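Local coordinates for thioredoxin family protein (Streptococcus pneumoniae, PDB 2YP6) that probably acts as a surface-exposed thiol-disulfide oxidoreductase of the thioredoxin fold, contributing to extracellular oxidative stress resistance in the pneumococcus, at residues 119-124 with 135-140; 155-160 with 178-183. All coordinates share one frame; numbering follows the deposited sequence.

Contact 1. Residues 119-124 with 135-140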
ATOM      1  N   GLU A 119      11.837  14.639   3.864  1.00 22.49           N
ATOM      2  CA  GLU A 119      11.504  15.753   4.761  1.00 28.59           C
ATOM      3  C   GLU A 119      10.188  16.400   4.375  1.00 31.07           C
ATOM      4  O   GLU A 119       9.411  16.794   5.240  1.00 40.31           O
ATOM      5  CB  GLU A 119      12.606  16.821   4.779  1.00 39.05           C
ATOM      6  CG  GLU A 119      13.941  16.331   5.300  1.00 51.34           C
ATOM      7  CD  GLU A 119      14.805  15.725   4.207  1.00 57.63           C
ATOM      8  OE1 GLU A 119      14.342  15.667   3.048  1.00 53.52           O
ATOM      9  OE2 GLU A 119      15.946  15.307   4.507  1.00 60.83           O
ATOM     10  N   GLN A 120       9.937  16.518   3.076  1.00 24.87           N
ATOM     11  CA  GLN A 120       8.770  17.238   2.601  1.00 26.23           C
ATOM     12  C   GLN A 120       7.500  16.390   2.613  1.00 26.57           C
ATOM     13  O   GLN A 120       6.403  16.922   2.802  1.00 25.24           O
ATOM     14  CB  GLN A 120       9.004  17.781   1.191  1.00 27.36           C
ATOM     15  CG  GLN A 120      10.120  18.857   1.096  1.00 41.51           C
ATOM     16  CD  GLN A 120       9.852  20.133   1.901  1.00 51.94           C
ATOM     17  OE1 GLN A 120       8.836  20.261   2.593  1.00 55.42           O
ATOM     18  NE2 GLN A 120      10.778  21.088   1.808  1.00 56.53           N
ATOM     19  N   PHE A 121       7.633  15.088   2.393  1.00 19.40           N
ATOM     20  CA  PHE A 121       6.449  14.250   2.228  1.00 18.80           C
ATOM     21  C   PHE A 121       5.476  14.286   3.413  1.00 20.60           C
ATOM     22  O   PHE A 121       4.270  14.468   3.216  1.00 21.03           O
ATOM     23  CB  PHE A 121       6.797  12.804   1.883  1.00 16.49           C
ATOM     24  CG  PHE A 121       5.583  11.955   1.667  1.00 17.03           C
ATOM     25  CD1 PHE A 121       4.942  11.939   0.441  1.00 18.27           C
ATOM     26  CD2 PHE A 121       5.041  11.232   2.712  1.00 18.42           C
ATOM     27  CE1 PHE A 121       3.792  11.209   0.257  1.00 20.62           C
ATOM     28  CE2 PHE A 121       3.893  10.502   2.535  1.00 16.40           C
ATOM     29  CZ  PHE A 121       3.273  10.486   1.301  1.00 16.25           C
ATOM     30  N   PRO A 122       5.980  14.098   4.633  1.00 21.86           N
ATOM     31  CA  PRO A 122       5.035  14.044   5.751  1.00 23.11           C
ATOM     32  C   PRO A 122       4.277  15.347   5.959  1.00 23.21           C
ATOM     33  O   PRO A 122       3.096  15.294   6.307  1.00 22.98           O
ATOM     34  CB  PRO A 122       5.905  13.668   6.959  1.00 29.86           C
ATOM     35  CG  PRO A 122       7.316  13.751   6.517  1.00 31.31           C
ATOM     36  CD  PRO A 122       7.366  13.802   5.037  1.00 28.28           C
ATOM     37  N   GLN A 123       4.922  16.480   5.705  1.00 21.58           N
ATOM     38  CA  GLN A 123       4.275  17.774   5.812  1.00 25.19           C
ATOM     39  C   GLN A 123       3.132  17.862   4.801  1.00 27.28           C
ATOM     40  O   GLN A 123       1.998  18.229   5.142  1.00 23.02           O
ATOM     41  CB  GLN A 123       5.299  18.909   5.587  1.00 29.70           C
ATOM     42  CG  GLN A 123       4.651  20.271   5.290  1.00 46.79           C
ATOM     43  CD  GLN A 123       5.664  21.412   5.084  1.00 59.75           C
ATOM     44  OE1 GLN A 123       6.841  21.183   4.784  1.00 59.36           O
ATOM     45  NE2 GLN A 123       5.196  22.647   5.242  1.00 62.26           N
ATOM     46  N   TRP A 124       3.424  17.501   3.558  1.00 25.88           N
ATOM     47  CA  TRP A 124       2.411  17.485   2.511  1.00 25.46           C
ATOM     48  C   TRP A 124       1.236  16.540   2.868  1.00 19.85           C
ATOM     49  O   TRP A 124       0.071  16.891   2.702  1.00 21.30           O
ATOM     50  CB  TRP A 124       3.049  17.040   1.187  1.00 25.98           C
ATOM     51  CG  TRP A 124       2.047  16.874   0.102  1.00 21.32           C
ATOM     52  CD1 TRP A 124       1.542  17.856  -0.695  1.00 27.25           C
ATOM     53  CD2 TRP A 124       1.398  15.656  -0.302  1.00 20.64           C
ATOM     54  NE1 TRP A 124       0.632  17.324  -1.574  1.00 23.61           N
ATOM     55  CE2 TRP A 124       0.519  15.983  -1.351  1.00 22.11           C
ATOM     56  CE3 TRP A 124       1.477  14.325   0.116  1.00 18.43           C
ATOM     57  CZ2 TRP A 124      -0.283  15.034  -1.976  1.00 23.83           C
ATOM     58  CZ3 TRP A 124       0.696  13.390  -0.517  1.00 18.04           C
ATOM     59  CH2 TRP A 124      -0.169  13.748  -1.555  1.00 20.50           C
ATOM     60  N   VAL A 135       2.412   4.680   5.667  1.00 11.01           N
ATOM     61  CA  VAL A 135       3.159   4.967   4.460  1.00 12.45           C
ATOM     62  C   VAL A 135       4.576   4.482   4.654  1.00 11.82           C
ATOM     63  O   VAL A 135       5.270   4.925   5.569  1.00 13.84           O
ATOM     64  CB  VAL A 135       3.196   6.472   4.132  1.00 13.51           C
ATOM     65  CG1 VAL A 135       4.015   6.715   2.864  1.00 14.10           C
ATOM     66  CG2 VAL A 135       1.788   7.038   3.986  1.00 11.19           C
ATOM     67  N   LEU A 136       4.984   3.562   3.794  1.00 12.13           N
ATOM     68  CA  LEU A 136       6.311   2.985   3.862  1.00 10.90           C
ATOM     69  C   LEU A 136       7.197   3.626   2.798  1.00 11.27           C
ATOM     70  O   LEU A 136       6.750   3.894   1.682  1.00 13.04           O
ATOM     71  CB  LEU A 136       6.234   1.487   3.632  1.00 10.74           C
ATOM     72  CG  LEU A 136       5.302   0.712   4.577  1.00 11.83           C
ATOM     73  CD1 LEU A 136       5.509  -0.762   4.333  1.00 12.43           C
ATOM     74  CD2 LEU A 136       5.512   1.077   6.043  1.00 12.30           C
ATOM     75  N   TYR A 137       8.458   3.831   3.156  1.00 13.73           N
ATOM     76  CA  TYR A 137       9.407   4.551   2.312  1.00 12.21           C
ATOM     77  C   TYR A 137      10.303   3.581   1.576  1.00 12.37           C
ATOM     78  O   TYR A 137      11.245   3.043   2.145  1.00 15.10           O
ATOM     79  CB  TYR A 137      10.285   5.424   3.178  1.00 13.43           C
ATOM     80  CG  TYR A 137       9.640   6.681   3.722  1.00 14.91           C
ATOM     81  CD1 TYR A 137       8.382   7.087   3.309  1.00 15.47           C
ATOM     82  CD2 TYR A 137      10.320   7.479   4.621  1.00 22.76           C
ATOM     83  CE1 TYR A 137       7.800   8.264   3.810  1.00 21.87           C
ATOM     84  CE2 TYR A 137       9.762   8.655   5.111  1.00 29.48           C
ATOM     85  CZ  TYR A 137       8.506   9.044   4.699  1.00 28.90           C
ATOM     86  OH  TYR A 137       7.953  10.205   5.204  1.00 28.77           O
ATOM     87  N   ASP A 138      10.044   3.412   0.289  1.00 11.85           N
ATOM     88  CA  ASP A 138      10.874   2.579  -0.571  1.00 12.22           C
ATOM     89  C   ASP A 138      12.055   3.419  -1.081  1.00 17.16           C
ATOM     90  O   ASP A 138      12.114   3.795  -2.243  1.00 14.97           O
ATOM     91  CB  ASP A 138      10.046   2.058  -1.736  1.00 12.61           C
ATOM     92  CG  ASP A 138      10.697   0.887  -2.429  1.00 18.04           C
ATOM     93  OD1 ASP A 138      11.475   0.176  -1.765  1.00 24.56           O
ATOM     94  OD2 ASP A 138      10.415   0.676  -3.623  1.00 15.72           O
ATOM     95  N   THR A 139      13.004   3.677  -0.200  1.00 15.15           N
ATOM     96  CA  THR A 139      14.110   4.603  -0.483  1.00 15.30           C
ATOM     97  C   THR A 139      15.124   4.100  -1.507  1.00 16.06           C
ATOM     98  O   THR A 139      15.988   4.860  -1.956  1.00 17.16           O
ATOM     99  CB  THR A 139      14.866   4.937   0.801  1.00 16.43           C
ATOM    100  OG1 THR A 139      15.290   3.704   1.418  1.00 18.46           O
ATOM    101  CG2 THR A 139      13.988   5.738   1.731  1.00 17.88           C
ATOM    102  N   LYS A 140      15.004   2.835  -1.896  1.00 16.82           N
ATOM    103  CA  LYS A 140      15.887   2.247  -2.896  1.00 21.30           C
ATOM    104  C   LYS A 140      15.138   1.829  -4.140  1.00 20.58           C
ATOM    105  O   LYS A 140      15.746   1.329  -5.077  1.00 26.17           O
ATOM    106  CB  LYS A 140      16.586   1.017  -2.319  1.00 18.57           C
ATOM    107  CG  LYS A 140      17.529   1.278  -1.180  1.00 27.89           C
ATOM    108  CD  LYS A 140      17.889  -0.020  -0.483  1.00 33.94           C
ATOM    109  CE  LYS A 140      18.522   0.222   0.882  1.00 41.12           C
ATOM    110  NZ  LYS A 140      18.848  -1.049   1.597  1.00 48.25           N
TER
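The rings of Phe121 and Tyr137 meet with their planes almost perpendicular, about 89° apart. Phe121 CD2 lies at the edge of the tyrosine ring, near its plane, 4.2 Å from Tyr137 CE1. The phenyl ring, in contrast, receives its partners obliquely: the tyrosine hydroxyl at one corner, with Tyr137 OH 4.0 Å from Phe121 CD2, and a valine methyl further round, with Val135 CG1 3.8 Å from Phe121 CE2. The phenyl group extends from the helix towards the strand. In Tyr137 an unusual second torsion (chi2 -8°) brings CD1 nearly into eclipse with CA, and the ring reaches the helix with its CE1 edge and hydroxyl leading. There the side chain crosses Pro122 at about a right angle, and OH comes to rest on the pyrrolidine, 3.6 Å from Pro122 CD and 3.8 Å from Pro122 CG. These neighbours are all carbon, and the hydroxyl, buried here, has no polar partner in the model. The packing illustrates how a beta-alpha-beta unit is closed: strand 102-108 leads to helix 120-127, which returns to strand 135-137, and the helix and final strand segments run nearly antiparallel (168°) with axes 11.7 Å apart. So wide a spacing is bridged by long aromatic side chains from both partners, and only 144 Å² is buried between the segments. Phe121 also packs on Ile108 of the first strand, whereas Met57 touches both Val135 and Tyr137. Just past the strand, Asp138 centres an inverse gamma turn, its carboxylate hydrogen-bonded through OD1 to Thr143 OG1 and through OD2 to Phe144 N.

Contact 2. Residues 155-160 with 178-183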
ATOM      1  N   GLU A 155      -2.764  -1.793  -6.516  1.00 12.30           N
ATOM      2  CA  GLU A 155      -2.978  -2.485  -5.264  1.00 10.90           C
ATOM      3  C   GLU A 155      -2.778  -3.985  -5.462  1.00  9.69           C
ATOM      4  O   GLU A 155      -3.247  -4.558  -6.449  1.00 11.98           O
ATOM      5  CB  GLU A 155      -4.400  -2.267  -4.759  1.00 11.89           C
ATOM      6  CG  GLU A 155      -4.785  -0.813  -4.454  1.00 11.95           C
ATOM      7  CD  GLU A 155      -5.090  -0.034  -5.699  1.00 16.38           C
ATOM      8  OE1 GLU A 155      -5.799  -0.573  -6.593  1.00 12.79           O
ATOM      9  OE2 GLU A 155      -4.602   1.109  -5.802  1.00 13.88           O
ATOM     10  N   TYR A 156      -2.054  -4.581  -4.521  1.00 10.50           N
ATOM     11  CA  TYR A 156      -1.949  -6.032  -4.376  1.00 12.18           C
ATOM     12  C   TYR A 156      -2.725  -6.409  -3.141  1.00 11.05           C
ATOM     13  O   TYR A 156      -2.519  -5.845  -2.075  1.00 12.07           O
ATOM     14  CB  TYR A 156      -0.486  -6.451  -4.207  1.00 13.03           C
ATOM     15  CG  TYR A 156       0.294  -6.315  -5.481  1.00 12.48           C
ATOM     16  CD1 TYR A 156       0.801  -5.090  -5.881  1.00 15.20           C
ATOM     17  CD2 TYR A 156       0.509  -7.415  -6.299  1.00 19.17           C
ATOM     18  CE1 TYR A 156       1.499  -4.965  -7.057  1.00 15.88           C
ATOM     19  CE2 TYR A 156       1.204  -7.291  -7.476  1.00 19.74           C
ATOM     20  CZ  TYR A 156       1.687  -6.054  -7.858  1.00 20.77           C
ATOM     21  OH  TYR A 156       2.399  -5.927  -9.034  1.00 26.65           O
ATOM     22  N   LEU A 157      -3.674  -7.333  -3.308  1.00 10.44           N
ATOM     23  CA  LEU A 157      -4.428  -7.858  -2.186  1.00 10.89           C
ATOM     24  C   LEU A 157      -3.867  -9.244  -1.891  1.00  8.76           C
ATOM     25  O   LEU A 157      -3.996 -10.177  -2.697  1.00 12.24           O
ATOM     26  CB  LEU A 157      -5.915  -7.898  -2.546  1.00 11.27           C
ATOM     27  CG  LEU A 157      -6.548  -6.614  -3.077  1.00 13.32           C
ATOM     28  CD1 LEU A 157      -8.074  -6.742  -3.131  1.00 16.12           C
ATOM     29  CD2 LEU A 157      -6.134  -5.416  -2.251  1.00 14.26           C
ATOM     30  N   ILE A 158      -3.178  -9.339  -0.761  1.00 11.20           N
ATOM     31  CA  ILE A 158      -2.374 -10.483  -0.401  1.00 12.68           C
ATOM     32  C   ILE A 158      -3.154 -11.293   0.641  1.00 13.51           C
ATOM     33  O   ILE A 158      -3.769 -10.741   1.545  1.00 11.41           O
ATOM     34  CB  ILE A 158      -1.010 -10.002   0.191  1.00 11.77           C
ATOM     35  CG1 ILE A 158      -0.254  -9.154  -0.840  1.00 12.89           C
ATOM     36  CG2 ILE A 158      -0.149 -11.163   0.668  1.00 14.59           C
ATOM     37  CD1 ILE A 158       0.954  -8.468  -0.267  1.00 13.76           C
ATOM     38  N   ASP A 159      -3.167 -12.613   0.474  1.00 11.56           N
ATOM     39  CA  ASP A 159      -4.001 -13.440   1.317  1.00 11.46           C
ATOM     40  C   ASP A 159      -3.300 -13.779   2.648  1.00 14.96           C
ATOM     41  O   ASP A 159      -2.159 -13.382   2.872  1.00 12.40           O
ATOM     42  CB  ASP A 159      -4.476 -14.683   0.534  1.00 12.35           C
ATOM     43  CG  ASP A 159      -3.389 -15.737   0.314  1.00 16.81           C
ATOM     44  OD1 ASP A 159      -2.344 -15.741   0.996  1.00 13.25           O
ATOM     45  OD2 ASP A 159      -3.624 -16.639  -0.520  1.00 17.13           O
ATOM     46  N   SER A 160      -3.993 -14.488   3.535  1.00 16.71           N
ATOM     47  CA  SER A 160      -3.471 -14.724   4.885  1.00 14.13           C
ATOM     48  C   SER A 160      -2.269 -15.642   4.857  1.00 14.88           C
ATOM     49  O   SER A 160      -1.568 -15.749   5.844  1.00 15.73           O
ATOM     50  CB  SER A 160      -4.548 -15.306   5.802  1.00 15.50           C
ATOM     51  OG  SER A 160      -4.853 -16.619   5.434  1.00 16.56           O
ATOM     52  N   GLU A 178     -13.204  -5.285  -0.176  1.00 14.66           N
ATOM     53  CA  GLU A 178     -13.796  -6.090   0.888  1.00 15.38           C
ATOM     54  C   GLU A 178     -14.280  -7.410   0.326  1.00 17.73           C
ATOM     55  O   GLU A 178     -14.024  -8.464   0.908  1.00 20.65           O
ATOM     56  CB  GLU A 178     -14.942  -5.322   1.576  1.00 19.31           C
ATOM     57  CG  GLU A 178     -14.417  -4.146   2.416  1.00 17.91           C
ATOM     58  CD  GLU A 178     -15.492  -3.184   2.929  1.00 32.32           C
ATOM     59  OE1 GLU A 178     -16.484  -2.917   2.225  1.00 36.41           O
ATOM     60  OE2 GLU A 178     -15.333  -2.685   4.050  1.00 37.25           O
ATOM     61  N   ALA A 179     -14.990  -7.351  -0.799  1.00 18.63           N
ATOM     62  CA  ALA A 179     -15.480  -8.553  -1.452  1.00 20.82           C
ATOM     63  C   ALA A 179     -14.316  -9.481  -1.830  1.00 19.83           C
ATOM     64  O   ALA A 179     -14.387 -10.701  -1.627  1.00 20.88           O
ATOM     65  CB  ALA A 179     -16.321  -8.182  -2.693  1.00 23.34           C
ATOM     66  N   ALA A 180     -13.236  -8.892  -2.345  1.00 18.23           N
ATOM     67  CA  ALA A 180     -12.060  -9.650  -2.777  1.00 17.81           C
ATOM     68  C   ALA A 180     -11.449 -10.393  -1.597  1.00 17.45           C
ATOM     69  O   ALA A 180     -11.137 -11.577  -1.687  1.00 18.82           O
ATOM     70  CB  ALA A 180     -11.019  -8.716  -3.424  1.00 16.97           C
ATOM     71  N   PHE A 181     -11.262  -9.695  -0.483  1.00 14.86           N
ATOM     72  CA  PHE A 181     -10.675 -10.334   0.683  1.00 14.49           C
ATOM     73  C   PHE A 181     -11.544 -11.487   1.215  1.00 19.30           C
ATOM     74  O   PHE A 181     -11.024 -12.491   1.753  1.00 18.81           O
ATOM     75  CB  PHE A 181     -10.395  -9.305   1.759  1.00 14.03           C
ATOM     76  CG  PHE A 181      -9.166  -8.481   1.513  1.00 12.97           C
ATOM     77  CD1 PHE A 181      -7.931  -9.075   1.277  1.00 12.26           C
ATOM     78  CD2 PHE A 181      -9.231  -7.092   1.548  1.00 16.02           C
ATOM     79  CE1 PHE A 181      -6.796  -8.312   1.095  1.00 13.89           C
ATOM     80  CE2 PHE A 181      -8.112  -6.325   1.362  1.00 15.41           C
ATOM     81  CZ  PHE A 181      -6.882  -6.931   1.134  1.00 14.37           C
ATOM     82  N   LYS A 182     -12.855 -11.378   1.047  1.00 20.56           N
ATOM     83  CA  LYS A 182     -13.737 -12.479   1.427  1.00 23.85           C
ATOM     84  C   LYS A 182     -13.537 -13.730   0.591  1.00 25.02           C
ATOM     85  O   LYS A 182     -13.776 -14.846   1.080  1.00 26.18           O
ATOM     86  CB  LYS A 182     -15.202 -12.057   1.361  1.00 22.39           C
ATOM     87  CG  LYS A 182     -15.588 -11.155   2.473  1.00 53.86           C
ATOM     88  CD  LYS A 182     -17.026 -10.734   2.352  1.00 58.42           C
ATOM     89  CE  LYS A 182     -17.374  -9.769   3.457  1.00 54.96           C
ATOM     90  NZ  LYS A 182     -17.230  -8.368   3.007  1.00 42.79           N
ATOM     91  N   GLU A 183     -13.116 -13.577  -0.663  1.00 24.01           N
ATOM     92  CA  GLU A 183     -12.930 -14.746  -1.530  1.00 32.51           C
ATOM     93  C   GLU A 183     -11.505 -15.321  -1.493  1.00 30.56           C
ATOM     94  O   GLU A 183     -11.188 -16.263  -2.222  1.00 39.19           O
ATOM     95  CB  GLU A 183     -13.406 -14.470  -2.981  1.00 44.09           C
ATOM     96  CG  GLU A 183     -12.747 -13.314  -3.753  1.00 48.55           C
ATOM     97  CD  GLU A 183     -13.156 -13.281  -5.255  1.00 44.15           C
ATOM     98  OE1 GLU A 183     -12.967 -14.298  -5.941  1.00 36.01           O
ATOM     99  OE2 GLU A 183     -13.667 -12.249  -5.752  1.00 50.39           O
TER
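The C-terminal beta-beta-alpha part of the thioredoxin fold, in which two antiparallel strands are followed by a helix that packs back on the sheet, is held here through Leu157 of strand 154-158 and Ala180 and Phe181 of helix 174-182. Leu157 points at the helix and divides its branches between two neighbours. Its CD1 lies against the alanine methyl, 3.6 Å from Ala180 CB, and also stands over one face of the Phe181 ring. The other methyl approaches the far end of that ring, with Leu157 CD2 3.8 Å from Phe181 CZ. Closer to the backbone, Leu157 CB is 3.8 Å from Phe181 CE1. The two side chains cross at about a right angle, the ring tip reaching in as far as the strand. Phe181 gets there because CG is anti to its carbonyl carbon (chi1 -78°), which carries the ring from its position on the flank of the helix towards the sheet. A backbone oxygen meets the ring edge near its plane, Ile158 O being 3.9 Å from Phe181 CE1. The axes of the strand and helix segments approach to 9.4 Å at an angle of 34°, a spacing consistent with the small Ala180 side chain facing Leu157. The apolar layer extends across the sheet: Tyr73 of strand 71-76 touches both Leu157 and Phe181, and Phe181 stacks with Phe102 of strand 102-108. Towards strand 164-169, one of the two edge strands of the sheet within this chain, Ala180 packs on Lys166, whose NZ forms a salt bridge with Glu183 OE2.

Both contacts set a helix against the same mixed sheet, but on opposite sides of the chain's centre, and they do not touch: their centres are 26 Å apart and their nearest atoms about 10 Å. Strands 102-108 and 71-76 lie between strand 135-137 of contact 1 and strand 154-158 of contact 2. Contact 1 can be related to the ligand pocket: the Phe121 side chain is about 12 Å from the bound 3-cyclohexyl-1-propylphosphocholine, and Phe144, the partner of Asp138, lines that pocket with Trp80, Gln113 and Gly114. Trp80 directly precedes the Cys81-Cys84 disulfide, a CxxC pair consistent with a thioredoxin-type redox centre.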